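Local coordinates for N-acetyltransferase family protein (Bacillus anthracis, PDB 3LNB) that transfers acetyl groups from acetyl-coenzyme A to arylamines, including the drug sulfamethoxazole, which it thereby inactivates, at residues A[32-40]-A[105-113]; A[186-197]-A[213-223]. The protein carries 1 engineered substitution. All coordinates share one frame; numbering follows the deposited sequence.

Interaction 1: A[32-40]-A[105-113]; sequences MTNLQKEFF and LLYYFLMDC. With FMT (formic acid), chain D.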
loop_
_atom_site.group_PDB
_atom_site.type_symbol
_atom_site.label_atom_id
_atom_site.label_comp_id
_atom_site.label_asym_id
_atom_site.label_seq_id
_atom_site.Cartn_x
_atom_site.Cartn_y
_atom_site.Cartn_z
ATOM N N MET A 32 -22.242 -6.797 11.002
ATOM C CA MET A 32 -21.011 -6.601 10.265
ATOM C C MET A 32 -20.527 -7.983 9.856
ATOM O O MET A 32 -20.873 -8.976 10.493
ATOM C CB MET A 32 -19.968 -5.959 11.180
ATOM C CG MET A 32 -20.391 -4.634 11.785
ATOM S SD MET A 32 -20.247 -3.284 10.620
ATOM C CE MET A 32 -19.867 -1.903 11.743
ATOM N N THR A 33 -19.730 -8.048 8.794
ATOM C CA THR A 33 -19.176 -9.318 8.335
ATOM C C THR A 33 -17.972 -9.669 9.219
ATOM O O THR A 33 -17.510 -8.847 10.011
ATOM C CB THR A 33 -18.670 -9.210 6.892
ATOM O OG1 THR A 33 -17.558 -8.311 6.862
ATOM C CG2 THR A 33 -19.765 -8.683 5.966
ATOM N N ASN A 34 -17.464 -10.891 9.077
ATOM C CA ASN A 34 -16.308 -11.308 9.852
ATOM C C ASN A 34 -15.130 -10.409 9.500
ATOM O O ASN A 34 -14.405 -9.944 10.383
ATOM C CB ASN A 34 -15.946 -12.766 9.548
ATOM C CG ASN A 34 -14.748 -13.242 10.344
ATOM O OD1 ASN A 34 -13.597 -12.904 10.034
ATOM N ND2 ASN A 34 -15.008 -14.016 11.392
ATOM N N LEU A 35 -14.949 -10.164 8.205
ATOM C CA LEU A 35 -13.864 -9.313 7.732
ATOM C C LEU A 35 -13.959 -7.925 8.370
ATOM O O LEU A 35 -12.962 -7.399 8.858
ATOM C CB LEU A 35 -13.906 -9.189 6.203
ATOM C CG LEU A 35 -12.734 -8.475 5.504
ATOM C CD1 LEU A 35 -12.850 -8.669 4.000
ATOM C CD2 LEU A 35 -12.729 -6.993 5.831
ATOM N N GLN A 36 -15.149 -7.330 8.353
ATOM C CA GLN A 36 -15.337 -6.009 8.941
ATOM C C GLN A 36 -14.960 -6.006 10.417
ATOM O O GLN A 36 -14.266 -5.108 10.890
ATOM C CB GLN A 36 -16.790 -5.548 8.789
ATOM C CG GLN A 36 -17.166 -5.069 7.389
ATOM C CD GLN A 36 -18.589 -4.533 7.321
ATOM O OE1 GLN A 36 -19.545 -5.244 7.618
ATOM N NE2 GLN A 36 -18.731 -3.271 6.927
ATOM N N LYS A 37 -15.429 -7.016 11.142
ATOM C CA LYS A 37 -15.140 -7.134 12.563
ATOM C C LYS A 37 -13.639 -7.233 12.799
ATOM O O LYS A 37 -13.099 -6.531 13.645
ATOM C CB LYS A 37 -15.835 -8.368 13.145
ATOM C CG LYS A 37 -17.356 -8.340 13.031
ATOM C CD LYS A 37 -17.957 -9.614 13.619
ATOM C CE LYS A 37 -19.453 -9.698 13.371
ATOM N NZ LYS A 37 -19.994 -10.994 13.875
ATOM N N GLU A 38 -12.970 -8.105 12.046
ATOM C CA GLU A 38 -11.528 -8.276 12.198
ATOM C C GLU A 38 -10.780 -7.032 11.751
ATOM O O GLU A 38 -9.752 -6.666 12.328
ATOM C CB GLU A 38 -11.028 -9.470 11.381
ATOM C CG GLU A 38 -11.506 -10.838 11.855
ATOM C CD GLU A 38 -11.060 -11.166 13.274
ATOM O OE1 GLU A 38 -9.898 -10.880 13.629
ATOM O OE2 GLU A 38 -11.873 -11.729 14.033
ATOM N N PHE A 39 -11.291 -6.389 10.708
ATOM C CA PHE A 39 -10.654 -5.191 10.181
ATOM C C PHE A 39 -10.620 -4.112 11.263
ATOM O O PHE A 39 -9.563 -3.560 11.560
ATOM C CB PHE A 39 -11.417 -4.680 8.954
ATOM C CG PHE A 39 -10.635 -3.712 8.118
ATOM C CD1 PHE A 39 -9.697 -4.171 7.200
ATOM C CD2 PHE A 39 -10.816 -2.342 8.264
ATOM C CE1 PHE A 39 -8.948 -3.278 6.440
ATOM C CE2 PHE A 39 -10.075 -1.441 7.510
ATOM C CZ PHE A 39 -9.139 -1.907 6.597
ATOM N N PHE A 40 -11.787 -3.826 11.844
ATOM C CA PHE A 40 -11.917 -2.822 12.900
ATOM C C PHE A 40 -10.973 -3.099 14.070
ATOM O O PHE A 40 -10.335 -2.188 14.594
ATOM C CB PHE A 40 -13.360 -2.789 13.419
ATOM C CG PHE A 40 -14.332 -2.133 12.480
ATOM C CD1 PHE A 40 -15.520 -2.770 12.138
ATOM C CD2 PHE A 40 -14.074 -0.872 11.955
ATOM C CE1 PHE A 40 -16.438 -2.164 11.289
ATOM C CE2 PHE A 40 -14.988 -0.254 11.104
ATOM C CZ PHE A 40 -16.173 -0.904 10.771
ATOM N N LEU A 105 -7.268 -6.162 0.316
ATOM C CA LEU A 105 -7.972 -6.255 1.591
ATOM C C LEU A 105 -8.880 -5.051 1.774
ATOM O O LEU A 105 -10.064 -5.195 2.090
ATOM C CB LEU A 105 -6.983 -6.325 2.755
ATOM C CG LEU A 105 -7.628 -6.320 4.147
ATOM C CD1 LEU A 105 -8.521 -7.550 4.321
ATOM C CD2 LEU A 105 -6.545 -6.299 5.201
ATOM N N LEU A 106 -8.325 -3.860 1.577
ATOM C CA LEU A 106 -9.106 -2.639 1.716
ATOM C C LEU A 106 -10.282 -2.668 0.739
ATOM O O LEU A 106 -11.369 -2.190 1.055
ATOM C CB LEU A 106 -8.233 -1.408 1.450
ATOM C CG LEU A 106 -8.949 -0.052 1.487
ATOM C CD1 LEU A 106 -9.643 0.128 2.830
ATOM C CD2 LEU A 106 -7.945 1.068 1.262
ATOM N N TYR A 107 -10.058 -3.223 -0.448
ATOM C CA TYR A 107 -11.121 -3.315 -1.444
ATOM C C TYR A 107 -12.289 -4.097 -0.846
ATOM O O TYR A 107 -13.425 -3.620 -0.829
ATOM C CB TYR A 107 -10.627 -4.030 -2.708
ATOM C CG TYR A 107 -11.749 -4.560 -3.579
ATOM C CD1 TYR A 107 -12.484 -3.710 -4.409
ATOM C CD2 TYR A 107 -12.121 -5.903 -3.519
ATOM C CE1 TYR A 107 -13.572 -4.186 -5.154
ATOM C CE2 TYR A 107 -13.204 -6.392 -4.258
ATOM C CZ TYR A 107 -13.928 -5.527 -5.069
ATOM O OH TYR A 107 -15.031 -6.001 -5.744
ATOM N N TYR A 108 -12.005 -5.302 -0.363
ATOM C CA TYR A 108 -13.042 -6.134 0.228
ATOM C C TYR A 108 -13.740 -5.402 1.365
ATOM O O TYR A 108 -14.966 -5.421 1.456
ATOM C CB TYR A 108 -12.455 -7.453 0.746
ATOM C CG TYR A 108 -12.113 -8.435 -0.351
ATOM C CD1 TYR A 108 -13.076 -8.826 -1.281
ATOM C CD2 TYR A 108 -10.833 -8.970 -0.467
ATOM C CE1 TYR A 108 -12.775 -9.730 -2.305
ATOM C CE2 TYR A 108 -10.517 -9.876 -1.491
ATOM C CZ TYR A 108 -11.495 -10.251 -2.402
ATOM O OH TYR A 108 -11.208 -11.155 -3.406
ATOM N N PHE A 109 -12.959 -4.751 2.219
ATOM C CA PHE A 109 -13.529 -4.019 3.340
ATOM C C PHE A 109 -14.497 -2.943 2.856
ATOM O O PHE A 109 -15.634 -2.864 3.329
ATOM C CB PHE A 109 -12.430 -3.364 4.179
ATOM C CG PHE A 109 -12.953 -2.626 5.385
ATOM C CD1 PHE A 109 -13.530 -3.319 6.441
ATOM C CD2 PHE A 109 -12.894 -1.240 5.447
ATOM C CE1 PHE A 109 -14.044 -2.640 7.547
ATOM C CE2 PHE A 109 -13.406 -0.548 6.549
ATOM C CZ PHE A 109 -13.982 -1.250 7.599
ATOM N N LEU A 110 -14.048 -2.122 1.911
ATOM C CA LEU A 110 -14.888 -1.053 1.387
ATOM C C LEU A 110 -16.134 -1.584 0.677
ATOM O O LEU A 110 -17.169 -0.915 0.651
ATOM C CB LEU A 110 -14.082 -0.148 0.452
ATOM C CG LEU A 110 -12.955 0.643 1.132
ATOM C CD1 LEU A 110 -12.289 1.573 0.118
ATOM C CD2 LEU A 110 -13.519 1.448 2.298
ATOM N N MET A 111 -16.038 -2.777 0.095
ATOM C CA MET A 111 -17.199 -3.366 -0.563
ATOM C C MET A 111 -18.200 -3.723 0.538
ATOM O O MET A 111 -19.394 -3.460 0.409
ATOM C CB MET A 111 -16.815 -4.623 -1.353
ATOM C CG MET A 111 -16.175 -4.365 -2.727
ATOM S SD MET A 111 -17.294 -3.609 -3.964
ATOM C CE MET A 111 -18.309 -5.030 -4.404
ATOM N N ASP A 112 -17.710 -4.317 1.624
ATOM C CA ASP A 112 -18.581 -4.679 2.737
ATOM C C ASP A 112 -19.234 -3.433 3.321
ATOM O O ASP A 112 -20.362 -3.486 3.814
ATOM C CB ASP A 112 -17.798 -5.396 3.833
ATOM C CG ASP A 112 -17.563 -6.856 3.520
ATOM O OD1 ASP A 112 -18.058 -7.331 2.476
ATOM O OD2 ASP A 112 -16.889 -7.529 4.326
ATOM N N CYS A 113 -18.518 -2.315 3.259
ATOM C CA CYS A 113 -19.028 -1.055 3.767
ATOM C C CYS A 113 -19.970 -0.403 2.760
ATOM O O CYS A 113 -20.561 0.634 3.040
ATOM C CB CYS A 113 -17.869 -0.113 4.114
ATOM S SG CYS A 113 -16.988 -0.591 5.625
HETATM C C FMT D . -20.862 -0.180 6.721
HETATM O O1 FMT D . -20.639 -1.173 7.384
HETATM O O2 FMT D . -20.112 0.925 6.882
#
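Thr33 OG1 serves two partners at once: it donates to Asp112 OD2 at 2.7 Å, meeting the carboxylate from above its plane, and accepts from Gln36 N. With OG1 set between the backbone N and the carbonyl carbon (chi1 66°), it lies over the first turn of the helix, next to Gln36 N. Gln36 returns the favour through OE1, which takes Thr33 N on an in-plane lone pair, 3.0 Å away, and this capping box starts helix 34-42. The other end of the Gln36 amide, NE2, donates a hydrogen bond to O1 of a formic acid molecule, probably from the crystallisation liquor, at 2.9 Å and makes a weak bond to Cys113 SG.

Next to this polar edge Phe109 drives into a hole formed by Leu35, Gln36, Phe39 and Phe40. Its ring lies face to face on that of Phe39, centroids 3.8 Å apart and planes at 19°, while its edge points at the face of Phe40, a T-shaped pair with the planes at 86°. Leu35 spreads its two methyls, CD2 at the edge of the Phe109 ring and CD1 against Tyr108 CB at 3.5 Å. The whole is a knob-into-hole helix crossing built round an aromatic cluster, joining helix 34-42 to helix 99-112, with helices 55-65 and 83-92 packed alongside.

Interaction 2: A[186-197]-A[213-223]; sequences TQKGTHILEMRK and DEWKIGYAFTL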
loop_
_atom_site.group_PDB
_atom_site.type_symbol
_atom_site.label_atom_id
_atom_site.label_comp_id
_atom_site.label_asym_id
_atom_site.label_seq_id
_atom_site.Cartn_x
_atom_site.Cartn_y
_atom_site.Cartn_z
ATOM N N THR A 186 0.526 7.845 -20.931
ATOM C CA THR A 186 1.945 7.528 -20.825
ATOM C C THR A 186 2.107 6.140 -21.425
ATOM O O THR A 186 1.120 5.494 -21.793
ATOM C CB THR A 186 2.449 7.454 -19.361
ATOM O OG1 THR A 186 1.920 6.277 -18.736
ATOM C CG2 THR A 186 2.020 8.677 -18.573
ATOM N N GLN A 187 3.346 5.681 -21.522
ATOM C CA GLN A 187 3.619 4.359 -22.061
ATOM C C GLN A 187 2.927 3.278 -21.240
ATOM O O GLN A 187 2.697 2.171 -21.723
ATOM C CB GLN A 187 5.124 4.084 -22.055
ATOM C CG GLN A 187 5.898 4.827 -23.114
ATOM C CD GLN A 187 5.353 4.550 -24.498
ATOM O OE1 GLN A 187 4.419 5.215 -24.964
ATOM N NE2 GLN A 187 5.921 3.549 -25.162
ATOM N N LYS A 188 2.591 3.592 -19.993
ATOM C CA LYS A 188 1.979 2.585 -19.143
ATOM C C LYS A 188 0.543 2.847 -18.717
ATOM O O LYS A 188 0.002 2.093 -17.914
ATOM C CB LYS A 188 2.852 2.365 -17.905
ATOM C CG LYS A 188 4.321 2.075 -18.222
ATOM C CD LYS A 188 4.490 0.812 -19.065
ATOM C CE LYS A 188 5.970 0.491 -19.296
ATOM N NZ LYS A 188 6.156 -0.678 -20.192
ATOM N N GLY A 189 -0.082 3.892 -19.250
ATOM C CA GLY A 189 -1.453 4.156 -18.851
ATOM C C GLY A 189 -2.142 5.388 -19.405
ATOM O O GLY A 189 -1.659 6.033 -20.337
ATOM N N THR A 190 -3.289 5.706 -18.811
ATOM C CA THR A 190 -4.099 6.848 -19.211
ATOM C C THR A 190 -4.108 7.918 -18.122
ATOM O O THR A 190 -4.417 9.080 -18.384
ATOM C CB THR A 190 -5.553 6.416 -19.484
ATOM O OG1 THR A 190 -6.050 5.677 -18.360
ATOM C CG2 THR A 190 -5.623 5.531 -20.707
ATOM N N HIS A 191 -3.773 7.515 -16.902
ATOM C CA HIS A 191 -3.746 8.431 -15.766
ATOM C C HIS A 191 -2.451 8.229 -14.991
ATOM O O HIS A 191 -1.769 7.215 -15.147
ATOM C CB HIS A 191 -4.920 8.161 -14.815
ATOM C CG HIS A 191 -6.268 8.228 -15.465
ATOM N ND1 HIS A 191 -6.621 7.434 -16.535
ATOM C CD2 HIS A 191 -7.359 8.977 -15.175
ATOM C CE1 HIS A 191 -7.872 7.689 -16.877
ATOM N NE2 HIS A 191 -8.343 8.621 -16.068
ATOM N N ILE A 192 -2.127 9.202 -14.149
ATOM C CA ILE A 192 -0.932 9.133 -13.331
ATOM C C ILE A 192 -1.204 9.754 -11.976
ATOM O O ILE A 192 -2.105 10.578 -11.818
ATOM C CB ILE A 192 0.262 9.919 -13.952
ATOM C CG1 ILE A 192 -0.114 11.398 -14.119
ATOM C CG2 ILE A 192 0.668 9.314 -15.284
ATOM C CD1 ILE A 192 1.040 12.276 -14.565
ATOM N N LEU A 193 -0.435 9.319 -10.993
ATOM C CA LEU A 193 -0.509 9.888 -9.668
ATOM C C LEU A 193 0.880 10.496 -9.559
ATOM O O LEU A 193 1.880 9.786 -9.673
ATOM C CB LEU A 193 -0.702 8.819 -8.592
ATOM C CG LEU A 193 -0.560 9.355 -7.157
ATOM C CD1 LEU A 193 -1.245 8.434 -6.175
ATOM C CD2 LEU A 193 0.912 9.505 -6.801
ATOM N N GLU A 194 0.943 11.809 -9.391
ATOM C CA GLU A 194 2.224 12.487 -9.254
ATOM C C GLU A 194 2.403 12.823 -7.787
ATOM O O GLU A 194 1.428 12.865 -7.035
ATOM C CB GLU A 194 2.258 13.770 -10.084
ATOM C CG GLU A 194 2.253 13.531 -11.578
ATOM C CD GLU A 194 2.670 14.766 -12.358
ATOM O OE1 GLU A 194 1.945 15.783 -12.305
ATOM O OE2 GLU A 194 3.728 14.716 -13.017
ATOM N N MET A 195 3.640 13.079 -7.380
ATOM C CA MET A 195 3.908 13.387 -5.986
ATOM C C MET A 195 5.184 14.204 -5.801
ATOM O O MET A 195 6.005 14.306 -6.711
ATOM C CB MET A 195 4.043 12.079 -5.207
ATOM C CG MET A 195 5.319 11.313 -5.546
ATOM S SD MET A 195 5.436 9.687 -4.764
ATOM C CE MET A 195 6.707 8.941 -5.792
ATOM N N ARG A 196 5.334 14.774 -4.607
ATOM C CA ARG A 196 6.512 15.559 -4.238
ATOM C C ARG A 196 6.491 15.771 -2.724
ATOM O O ARG A 196 5.477 15.501 -2.070
ATOM C CB ARG A 196 6.518 16.921 -4.947
ATOM C CG ARG A 196 5.389 17.849 -4.540
ATOM C CD ARG A 196 5.599 19.274 -5.069
ATOM N NE ARG A 196 4.498 20.157 -4.683
ATOM C CZ ARG A 196 4.420 21.452 -4.992
ATOM N NH1 ARG A 196 5.381 22.038 -5.693
ATOM N NH2 ARG A 196 3.364 22.160 -4.619
ATOM N N LYS A 197 7.606 16.243 -2.174
ATOM C CA LYS A 197 7.699 16.505 -0.739
ATOM C C LYS A 197 6.639 17.514 -0.309
ATOM O O LYS A 197 6.677 18.683 -0.716
ATOM C CB LYS A 197 9.079 17.061 -0.377
ATOM C CG LYS A 197 10.222 16.057 -0.422
ATOM C CD LYS A 197 10.627 15.716 -1.849
ATOM C CE LYS A 197 11.883 14.862 -1.850
ATOM N NZ LYS A 197 11.741 13.694 -0.913
ATOM N N ASP A 213 10.738 18.643 -3.946
ATOM C CA ASP A 213 9.985 19.858 -4.245
ATOM C C ASP A 213 9.316 19.856 -5.612
ATOM O O ASP A 213 8.295 20.528 -5.805
ATOM C CB ASP A 213 10.884 21.092 -4.119
ATOM C CG ASP A 213 12.289 20.866 -4.658
ATOM O OD1 ASP A 213 13.024 21.866 -4.805
ATOM O OD2 ASP A 213 12.672 19.705 -4.924
ATOM N N GLU A 214 9.866 19.106 -6.566
ATOM C CA GLU A 214 9.270 19.076 -7.897
ATOM C C GLU A 214 8.363 17.862 -8.142
ATOM O O GLU A 214 8.706 16.734 -7.786
ATOM C CB GLU A 214 10.366 19.126 -8.953
ATOM C CG GLU A 214 11.384 20.244 -8.724
ATOM C CD GLU A 214 12.353 20.375 -9.876
ATOM O OE1 GLU A 214 12.703 19.332 -10.466
ATOM O OE2 GLU A 214 12.771 21.513 -10.190
ATOM N N TRP A 215 7.205 18.106 -8.754
ATOM C CA TRP A 215 6.254 17.040 -9.047
ATOM C C TRP A 215 6.875 15.987 -9.941
ATOM O O TRP A 215 7.595 16.308 -10.873
ATOM C CB TRP A 215 5.011 17.600 -9.736
ATOM C CG TRP A 215 4.162 18.440 -8.862
ATOM C CD1 TRP A 215 4.093 19.801 -8.852
ATOM C CD2 TRP A 215 3.230 17.979 -7.879
ATOM N NE1 TRP A 215 3.166 20.218 -7.926
ATOM C CE2 TRP A 215 2.620 19.119 -7.315
ATOM C CE3 TRP A 215 2.848 16.708 -7.421
ATOM C CZ2 TRP A 215 1.645 19.033 -6.312
ATOM C CZ3 TRP A 215 1.874 16.621 -6.421
ATOM C CH2 TRP A 215 1.286 17.779 -5.881
ATOM N N LYS A 216 6.593 14.723 -9.654
ATOM C CA LYS A 216 7.141 13.638 -10.451
ATOM C C LYS A 216 6.137 12.487 -10.464
ATOM O O LYS A 216 5.311 12.365 -9.561
ATOM C CB LYS A 216 8.469 13.172 -9.847
ATOM C CG LYS A 216 8.316 12.132 -8.740
ATOM C CD LYS A 216 9.493 12.146 -7.781
ATOM C CE LYS A 216 9.180 12.970 -6.531
ATOM N NZ LYS A 216 9.082 14.425 -6.828
ATOM N N ILE A 217 6.207 11.649 -11.491
ATOM C CA ILE A 217 5.281 10.527 -11.586
ATOM C C ILE A 217 5.554 9.460 -10.532
ATOM O O ILE A 217 6.674 8.969 -10.411
ATOM C CB ILE A 217 5.365 9.845 -12.966
ATOM C CG1 ILE A 217 4.847 10.791 -14.047
ATOM C CG2 ILE A 217 4.568 8.542 -12.949
ATOM C CD1 ILE A 217 5.040 10.268 -15.442
ATOM N N GLY A 218 4.523 9.121 -9.764
ATOM C CA GLY A 218 4.657 8.071 -8.770
ATOM C C GLY A 218 4.381 6.799 -9.544
ATOM O O GLY A 218 5.205 5.882 -9.599
ATOM N N TYR A 219 3.203 6.751 -10.156
ATOM C CA TYR A 219 2.822 5.612 -10.976
ATOM C C TYR A 219 1.756 5.980 -11.994
ATOM O O TYR A 219 1.040 6.973 -11.845
ATOM C CB TYR A 219 2.324 4.436 -10.124
ATOM C CG TYR A 219 1.204 4.763 -9.161
ATOM C CD1 TYR A 219 1.473 4.992 -7.811
ATOM C CD2 TYR A 219 -0.123 4.841 -9.594
ATOM C CE1 TYR A 219 0.456 5.283 -6.914
ATOM C CE2 TYR A 219 -1.157 5.136 -8.699
ATOM C CZ TYR A 219 -0.858 5.353 -7.363
ATOM O OH TYR A 219 -1.853 5.628 -6.464
ATOM N N ALA A 220 1.694 5.176 -13.047
ATOM C CA ALA A 220 0.719 5.345 -14.103
ATOM C C ALA A 220 -0.304 4.242 -13.889
ATOM O O ALA A 220 -0.004 3.234 -13.248
ATOM C CB ALA A 220 1.383 5.182 -15.459
ATOM N N PHE A 221 -1.508 4.437 -14.415
ATOM C CA PHE A 221 -2.565 3.439 -14.305
ATOM C C PHE A 221 -3.678 3.703 -15.313
ATOM O O PHE A 221 -3.686 4.734 -15.989
ATOM C CB PHE A 221 -3.150 3.389 -12.881
ATOM C CG PHE A 221 -3.862 4.644 -12.454
ATOM C CD1 PHE A 221 -3.150 5.751 -11.996
ATOM C CD2 PHE A 221 -5.252 4.718 -12.508
ATOM C CE1 PHE A 221 -3.813 6.914 -11.597
ATOM C CE2 PHE A 221 -5.925 5.880 -12.111
ATOM C CZ PHE A 221 -5.207 6.975 -11.656
ATOM N N THR A 222 -4.593 2.744 -15.423
ATOM C CA THR A 222 -5.739 2.847 -16.324
ATOM C C THR A 222 -6.980 2.558 -15.486
ATOM O O THR A 222 -6.873 2.248 -14.299
ATOM C CB THR A 222 -5.676 1.809 -17.467
ATOM O OG1 THR A 222 -5.907 0.499 -16.936
ATOM C CG2 THR A 222 -4.318 1.839 -18.148
ATOM N N LEU A 223 -8.155 2.659 -16.094
ATOM C CA LEU A 223 -9.387 2.397 -15.371
ATOM C C LEU A 223 -9.978 1.023 -15.726
ATOM O O LEU A 223 -11.169 0.776 -15.525
ATOM C CB LEU A 223 -10.404 3.524 -15.631
ATOM C CG LEU A 223 -9.891 4.938 -15.293
ATOM C CD1 LEU A 223 -10.993 5.956 -15.503
ATOM C CD2 LEU A 223 -9.400 4.996 -13.850
HETATM O O HOH W 1 -0.153 0.716 -15.291
HETATM O O HOH W 2 -8.061 4.169 -18.599
#
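Strands 191-196 and 216-223 run antiparallel with a strong twist, their short axes 4.3 Å apart at the closest point. Two classic bulges disturb the ladder. At one, Thr190 N and His191 N both donate to Phe221 O; at the other, Leu193 O takes Gly218 N at 2.7 Å and Tyr219 N more weakly, shifting the register by one residue. A type I turn, Thr186 to Gly189, leads into the first strand, and a water bridges Lys188 O and Ala220 O.

Aromatic rings lie on the face carrying His191, Leu193 and Met195. The CB of His191 sits over the Phe221 ring, 3.6 Å from its centroid, and Leu193 CB similarly covers a face of Tyr219. In the plane of the imidazole, Thr190 OG1 and His191 ND1 share a short 2.6 Å hydrogen bond, while Leu223 lies over a face of the His191 ring.

Farther along, the extended Arg196 chain lays its guanidinium over Trp215, the planes only 20° apart. Arg196 CD adds a CH-pi contact to the five-membered ring, and NH1 reaches Asp213 O at 3.3 Å. Lys216, bent at chi3 and chi4, curls back to bring NZ toward Met195 O, which already accepts from Lys216 N; the exact place of NZ is uncertain, because it lies implausibly close to Glu214 O.

Beyond the pair, Glu194 and Arg196 form salt bridges with Arg180 and Glu178 of strand 177-182. Tyr219 meets His138 edge-to-face and makes a weak hydrogen bond to Asp153, two residues consistent with the Cys-His-Asp triad of this family. Within the large antiparallel sheet, strand 177-182 flanks 191-196 and strand 116-126 flanks 216-225.

In the fold
Interactions 1 and 2 lie on opposite sides of the chain's centre, their own centres about 29 Å apart, and share no secondary-structure element. Interaction 1 is a buried crossing of two helices, held chiefly by aromatic and aliphatic side chains with a small polar patch at one edge. Interaction 2 is larger and only partly buried; main-chain hydrogen bonds dominate it, and its charged side chains gather toward the end where residues 198-212, between the strands, are not modelled. Strand 116-126 relates the two: it follows helix 99-112 in sequence and pairs with strand 216-225. Interaction 2 also comes closer to coenzyme A, Tyr219 about 7 Å away by its side chain against about 13 Å for Leu106.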